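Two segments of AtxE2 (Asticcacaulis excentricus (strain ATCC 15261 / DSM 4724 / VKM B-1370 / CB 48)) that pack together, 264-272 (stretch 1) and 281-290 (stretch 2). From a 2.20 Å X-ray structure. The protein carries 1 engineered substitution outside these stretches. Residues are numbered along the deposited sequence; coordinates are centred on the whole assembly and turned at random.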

ATOM      1  N   GLY A 264     -32.696 -11.108   8.249  1.00 57.80           N
ATOM      2  CA  GLY A 264     -33.972 -11.778   8.032  1.00 54.16           C
ATOM      3  C   GLY A 264     -34.037 -12.304   6.605  1.00 54.52           C
ATOM      4  O   GLY A 264     -33.099 -12.956   6.127  1.00 54.07           O
ATOM      5  N   ARG A 265     -35.135 -11.973   5.916  1.00 59.54           N
ATOM      6  CA  ARG A 265     -35.359 -12.349   4.505  1.00 61.16           C
ATOM      7  C   ARG A 265     -34.736 -11.326   3.519  1.00 54.03           C
ATOM      8  O   ARG A 265     -34.680 -11.568   2.296  1.00 45.47           O
ATOM      9  CB  ARG A 265     -36.869 -12.509   4.203  1.00 65.58           C
ATOM     10  CG  ARG A 265     -37.539 -13.716   4.859  1.00 79.45           C
ATOM     11  CD  ARG A 265     -39.094 -13.811   4.709  1.00 86.20           C
ATOM     12  NE  ARG A 265     -39.655 -13.414   3.395  1.00 90.32           N
ATOM     13  CZ  ARG A 265     -39.534 -14.095   2.238  1.00 88.96           C
ATOM     14  NH1 ARG A 265     -38.834 -15.243   2.160  1.00 88.86           N
ATOM     15  NH2 ARG A 265     -40.098 -13.599   1.128  1.00 66.54           N
ATOM     16  N   THR A 266     -34.262 -10.197   4.048  1.00 49.27           N
ATOM     17  CA  THR A 266     -33.754  -9.088   3.236  1.00 47.56           C
ATOM     18  C   THR A 266     -32.250  -9.210   2.913  1.00 48.94           C
ATOM     19  O   THR A 266     -31.411  -9.377   3.786  1.00 48.66           O
ATOM     20  CB  THR A 266     -34.001  -7.806   3.965  1.00 49.06           C
ATOM     21  OG1 THR A 266     -35.374  -7.788   4.323  1.00 49.33           O
ATOM     22  CG2 THR A 266     -33.678  -6.603   3.080  1.00 55.63           C
ATOM     23  N   THR A 267     -31.941  -9.163   1.628  1.00 49.85           N
ATOM     24  CA  THR A 267     -30.584  -9.170   1.137  1.00 51.95           C
ATOM     25  C   THR A 267     -30.217  -7.729   0.744  1.00 46.88           C
ATOM     26  O   THR A 267     -30.889  -7.054  -0.054  1.00 39.32           O
ATOM     27  CB  THR A 267     -30.448 -10.129  -0.050  1.00 55.41           C
ATOM     28  OG1 THR A 267     -30.543 -11.458   0.460  1.00 59.45           O
ATOM     29  CG2 THR A 267     -29.117  -9.998  -0.737  1.00 60.14           C
ATOM     30  N   PHE A 268     -29.162  -7.257   1.364  1.00 43.20           N
ATOM     31  CA  PHE A 268     -28.609  -5.961   1.035  1.00 38.94           C
ATOM     32  C   PHE A 268     -27.421  -6.109   0.128  1.00 39.68           C
ATOM     33  O   PHE A 268     -26.620  -7.017   0.290  1.00 41.20           O
ATOM     34  CB  PHE A 268     -28.236  -5.258   2.275  1.00 37.85           C
ATOM     35  CG  PHE A 268     -29.399  -4.928   3.134  1.00 36.13           C
ATOM     36  CD1 PHE A 268     -30.218  -3.854   2.825  1.00 40.51           C
ATOM     37  CD2 PHE A 268     -29.681  -5.666   4.224  1.00 36.89           C
ATOM     38  CE1 PHE A 268     -31.298  -3.510   3.625  1.00 37.01           C
ATOM     39  CE2 PHE A 268     -30.762  -5.353   5.016  1.00 37.66           C
ATOM     40  CZ  PHE A 268     -31.573  -4.269   4.718  1.00 37.45           C
ATOM     41  N   SER A 269     -27.363  -5.270  -0.898  1.00 39.14           N
ATOM     42  CA  SER A 269     -26.239  -5.252  -1.776  1.00 39.63           C
ATOM     43  C   SER A 269     -26.092  -3.830  -2.329  1.00 37.62           C
ATOM     44  O   SER A 269     -26.720  -2.912  -1.827  1.00 36.15           O
ATOM     45  CB  SER A 269     -26.421  -6.272  -2.866  1.00 40.52           C
ATOM     46  OG  SER A 269     -27.495  -5.897  -3.684  1.00 43.97           O
ATOM     47  N   VAL A 270     -25.227  -3.654  -3.313  1.00 36.20           N
ATOM     48  CA  VAL A 270     -24.893  -2.359  -3.806  1.00 37.40           C
ATOM     49  C   VAL A 270     -24.863  -2.466  -5.304  1.00 39.36           C
ATOM     50  O   VAL A 270     -24.391  -3.456  -5.836  1.00 40.88           O
ATOM     51  CB  VAL A 270     -23.536  -2.063  -3.176  1.00 37.68           C
ATOM     52  CG1 VAL A 270     -22.510  -1.576  -4.153  1.00 40.41           C
ATOM     53  CG2 VAL A 270     -23.726  -1.202  -1.954  1.00 38.05           C
ATOM     54  N   SER A 271     -25.390  -1.490  -6.024  1.00 42.73           N
ATOM     55  CA  SER A 271     -25.220  -1.543  -7.488  1.00 48.95           C
ATOM     56  C   SER A 271     -25.321  -0.158  -8.090  1.00 47.62           C
ATOM     57  O   SER A 271     -25.741   0.766  -7.433  1.00 40.57           O
ATOM     58  CB  SER A 271     -26.290  -2.454  -8.113  1.00 54.06           C
ATOM     59  OG  SER A 271     -27.581  -1.880  -7.946  1.00 52.09           O
ATOM     60  N   ARG A 272     -25.005  -0.048  -9.372  1.00 59.66           N
ATOM     61  CA  ARG A 272     -25.119   1.217 -10.112  1.00 64.27           C
ATOM     62  C   ARG A 272     -26.376   1.237 -11.004  1.00 61.88           C
ATOM     63  O   ARG A 272     -26.830   0.183 -11.443  1.00 57.62           O
ATOM     64  CB  ARG A 272     -23.902   1.376 -10.994  1.00 65.45           C
ATOM     65  CG  ARG A 272     -22.621   0.909 -10.359  1.00 66.17           C
ATOM     66  CD  ARG A 272     -21.491   0.881 -11.372  1.00 75.70           C
ATOM     67  NE  ARG A 272     -20.287   1.452 -10.751  1.00 87.43           N
ATOM     68  CZ  ARG A 272     -19.462   0.811  -9.909  1.00 82.43           C
ATOM     69  NH1 ARG A 272     -19.663  -0.463  -9.576  1.00 72.96           N
ATOM     70  NH2 ARG A 272     -18.427   1.463  -9.386  1.00 77.21           N
ATOM     71  N   PRO A 281     -21.741   6.195  -9.277  1.00 45.27           N
ATOM     72  CA  PRO A 281     -21.829   5.841  -7.866  1.00 44.04           C
ATOM     73  C   PRO A 281     -22.709   4.607  -7.628  1.00 45.19           C
ATOM     74  O   PRO A 281     -23.653   4.354  -8.373  1.00 40.27           O
ATOM     75  CB  PRO A 281     -22.433   7.097  -7.229  1.00 42.01           C
ATOM     76  CG  PRO A 281     -23.206   7.731  -8.326  1.00 45.38           C
ATOM     77  CD  PRO A 281     -22.517   7.399  -9.621  1.00 46.89           C
ATOM     78  N   THR A 282     -22.360   3.816  -6.622  1.00 41.81           N
ATOM     79  CA  THR A 282     -23.162   2.677  -6.252  1.00 38.10           C
ATOM     80  C   THR A 282     -24.108   3.159  -5.214  1.00 37.35           C
ATOM     81  O   THR A 282     -23.840   4.175  -4.538  1.00 32.02           O
ATOM     82  CB  THR A 282     -22.319   1.537  -5.644  1.00 39.22           C
ATOM     83  OG1 THR A 282     -21.846   1.913  -4.339  1.00 41.97           O
ATOM     84  CG2 THR A 282     -21.169   1.215  -6.540  1.00 42.87           C
ATOM     85  N   THR A 283     -25.204   2.413  -5.094  1.00 34.96           N
ATOM     86  CA  THR A 283     -26.272   2.701  -4.174  1.00 43.56           C
ATOM     87  C   THR A 283     -26.645   1.386  -3.481  1.00 40.44           C
ATOM     88  O   THR A 283     -26.742   0.358  -4.138  1.00 38.05           O
ATOM     89  CB  THR A 283     -27.541   3.221  -4.922  1.00 49.45           C
ATOM     90  OG1 THR A 283     -27.235   4.417  -5.656  1.00 55.43           O
ATOM     91  CG2 THR A 283     -28.612   3.548  -3.952  1.00 53.17           C
ATOM     92  N   LEU A 284     -26.905   1.462  -2.184  1.00 36.21           N
ATOM     93  CA  LEU A 284     -27.491   0.385  -1.438  1.00 39.61           C
ATOM     94  C   LEU A 284     -28.868  -0.048  -1.972  1.00 44.62           C
ATOM     95  O   LEU A 284     -29.750   0.803  -2.174  1.00 45.93           O
ATOM     96  CB  LEU A 284     -27.728   0.847  -0.039  1.00 36.08           C
ATOM     97  CG  LEU A 284     -28.222  -0.237   0.905  1.00 36.17           C
ATOM     98  CD1 LEU A 284     -27.174  -1.312   1.079  1.00 37.71           C
ATOM     99  CD2 LEU A 284     -28.533   0.398   2.236  1.00 38.13           C
ATOM    100  N   VAL A 285     -29.038  -1.351  -2.172  1.00 43.21           N
ATOM    101  CA  VAL A 285     -30.335  -1.938  -2.584  1.00 52.16           C
ATOM    102  C   VAL A 285     -30.763  -3.062  -1.626  1.00 52.21           C
ATOM    103  O   VAL A 285     -29.929  -3.762  -1.038  1.00 46.64           O
ATOM    104  CB  VAL A 285     -30.402  -2.439  -4.043  1.00 56.67           C
ATOM    105  CG1 VAL A 285     -29.668  -1.512  -5.002  1.00 59.77           C
ATOM    106  CG2 VAL A 285     -29.859  -3.834  -4.168  1.00 63.24           C
ATOM    107  N   ALA A 286     -32.072  -3.171  -1.442  1.00 48.45           N
ATOM    108  CA  ALA A 286     -32.671  -4.179  -0.590  1.00 46.69           C
ATOM    109  C   ALA A 286     -33.673  -5.051  -1.384  1.00 48.61           C
ATOM    110  O   ALA A 286     -34.530  -4.509  -2.103  1.00 46.11           O
ATOM    111  CB  ALA A 286     -33.357  -3.505   0.572  1.00 45.79           C
ATOM    112  N   ARG A 287     -33.526  -6.373  -1.269  1.00 38.96           N
ATOM    113  CA  ARG A 287     -34.446  -7.351  -1.849  1.00 44.59           C
ATOM    114  C   ARG A 287     -35.040  -8.207  -0.728  1.00 41.76           C
ATOM    115  O   ARG A 287     -34.279  -8.773   0.059  1.00 36.63           O
ATOM    116  CB  ARG A 287     -33.704  -8.270  -2.822  1.00 48.54           C
ATOM    117  CG  ARG A 287     -33.066  -7.592  -4.024  1.00 55.44           C
ATOM    118  CD  ARG A 287     -32.188  -8.564  -4.827  1.00 68.65           C
ATOM    119  NE  ARG A 287     -32.911  -9.800  -5.142  1.00 75.70           N
ATOM    120  CZ  ARG A 287     -33.636 -10.032  -6.241  1.00 90.95           C
ATOM    121  NH1 ARG A 287     -33.758  -9.116  -7.210  1.00 83.12           N
ATOM    122  NH2 ARG A 287     -34.243 -11.218  -6.373  1.00100.87           N
ATOM    123  N   ARG A 288     -36.369  -8.255  -0.584  1.00 39.29           N
ATOM    124  CA  ARG A 288     -36.993  -9.206   0.349  1.00 38.74           C
ATOM    125  C   ARG A 288     -37.178 -10.529  -0.419  1.00 33.59           C
ATOM    126  O   ARG A 288     -37.964 -10.598  -1.337  1.00 32.21           O
ATOM    127  CB  ARG A 288     -38.320  -8.646   0.874  1.00 53.75           C
ATOM    128  CG  ARG A 288     -39.214  -9.640   1.639  1.00 71.99           C
ATOM    129  CD  ARG A 288     -40.270  -8.953   2.535  1.00 81.37           C
ATOM    130  NE  ARG A 288     -39.663  -8.419   3.770  1.00 90.67           N
ATOM    131  CZ  ARG A 288     -39.600  -9.052   4.948  1.00 92.27           C
ATOM    132  NH1 ARG A 288     -40.137 -10.258   5.131  1.00 97.40           N
ATOM    133  NH2 ARG A 288     -38.997  -8.457   5.968  1.00 85.58           N
ATOM    134  N   GLY A 289     -36.477 -11.580  -0.022  1.00 29.47           N
ATOM    135  CA  GLY A 289     -36.513 -12.860  -0.705  1.00 27.62           C
ATOM    136  C   GLY A 289     -36.246 -12.679  -2.201  1.00 30.76           C
ATOM    137  O   GLY A 289     -35.235 -12.099  -2.593  1.00 29.77           O
ATOM    138  N   GLU A 290     -37.203 -13.108  -3.024  1.00 28.20           N
ATOM    139  CA  GLU A 290     -37.081 -13.041  -4.483  1.00 30.31           C
ATOM    140  C   GLU A 290     -37.761 -11.814  -5.049  1.00 29.14           C
ATOM    141  O   GLU A 290     -37.859 -11.662  -6.248  1.00 34.59           O
ATOM    142  CB  GLU A 290     -37.679 -14.303  -5.104  1.00 29.76           C
ATOM    143  CG  GLU A 290     -37.034 -15.602  -4.564  1.00 31.48           C
ATOM    144  CD  GLU A 290     -35.633 -15.833  -5.117  1.00 31.49           C
ATOM    145  OE1 GLU A 290     -35.275 -15.104  -6.063  1.00 29.74           O
ATOM    146  OE2 GLU A 290     -34.913 -16.756  -4.645  1.00 32.43           O
TER

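Two arginines lie close together at one end of this antiparallel pair of strands: Arg 265 NE is 3.6 Å from Arg 288 NH1, with no acidic side chain of either stretch between them. Like charges would be expected to repel, yet the geometry shows how such groups can share a small space. Arg 288 NH1 lies at the edge of the Arg 265 guanidinium, near its plane, while the Arg 288 guanidinium in turn has Arg 265 CB over one of its faces. The flat, weakly hydrated face of an arginine can pack against aliphatic carbon or backbone, and the other face-on neighbour here makes the same point, since Gly 289 CA lies over the Arg 265 guanidinium. Glycine suits this position twice over. Its positive phi of 52° is one that glycine tolerates easily, and an ideal CB would fall 2.8 Å from Arg 265 NH2, a clash.

The backbone that runs on from this cluster illustrates the general rule of antiparallel pairing, in which hydrogen-bonded and non-hydrogen-bonded pairs alternate. Thr 267 and Arg 287 form a hydrogen-bonded pair, Thr 267 N donating to Arg 287 O at 2.8 Å and Arg 287 N to Thr 267 O at 3.0 Å. The same reciprocal arrangement recurs two residues along, where Ser 269 N reaches Val 285 O at 3.0 Å and Val 285 N reaches Ser 269 O at 2.8 Å, and again between Ser 271 and Thr 283. Beyond the strands the ladder gains one further rung, from Gly 289 N to Arg 265 O at 2.9 Å, which is nearly straight at 172°.

Between these rungs the strands draw closer. The CA atoms of Thr 266 and Arg 288 are 4.3 Å apart, against 5.2 Å for those of Thr 267 and Arg 287. Six of the seven carbonyls that accept an NH across the pair also receive a CA-H contact, as when Thr 266 CA approaches Arg 287 O at 3.2 Å and Phe 268 CA approaches Val 285 O at 3.3 Å. Each such oxygen thus serves two neighbours on the opposite strand.

Alternation also sorts the side chains. Thr 266, Phe 268 and Val 270 share a face with Leu 284, Ala 286 and Arg 288, and here the apolar contacts gather: Phe 268 CE1 lies 3.7 Å from Ala 286 CB, and Phe 268 CB 4.3 Å from Leu 284 CD1. The end of Leu 284 comes nearer the partner strand, bringing Leu 284 CD1 to 3.3 Å from Ser 269 O.

The other face, with Thr 267, Ser 269 and Ser 271 beside Thr 283, Val 285 and Arg 287, is more mixed. Val 285 packs between two serines, its CG2 3.2 Å from Ser 269 OG and its CG1 3.6 Å from Ser 271 OG; the latter hydroxyl is hydrogen-bonded elsewhere in the structure. At the far end, Thr 282 CG2 sits over one face of the Arg 272 guanidinium, 3.8 Å from Arg 272 NH1, repeating the packing principle seen at the opening.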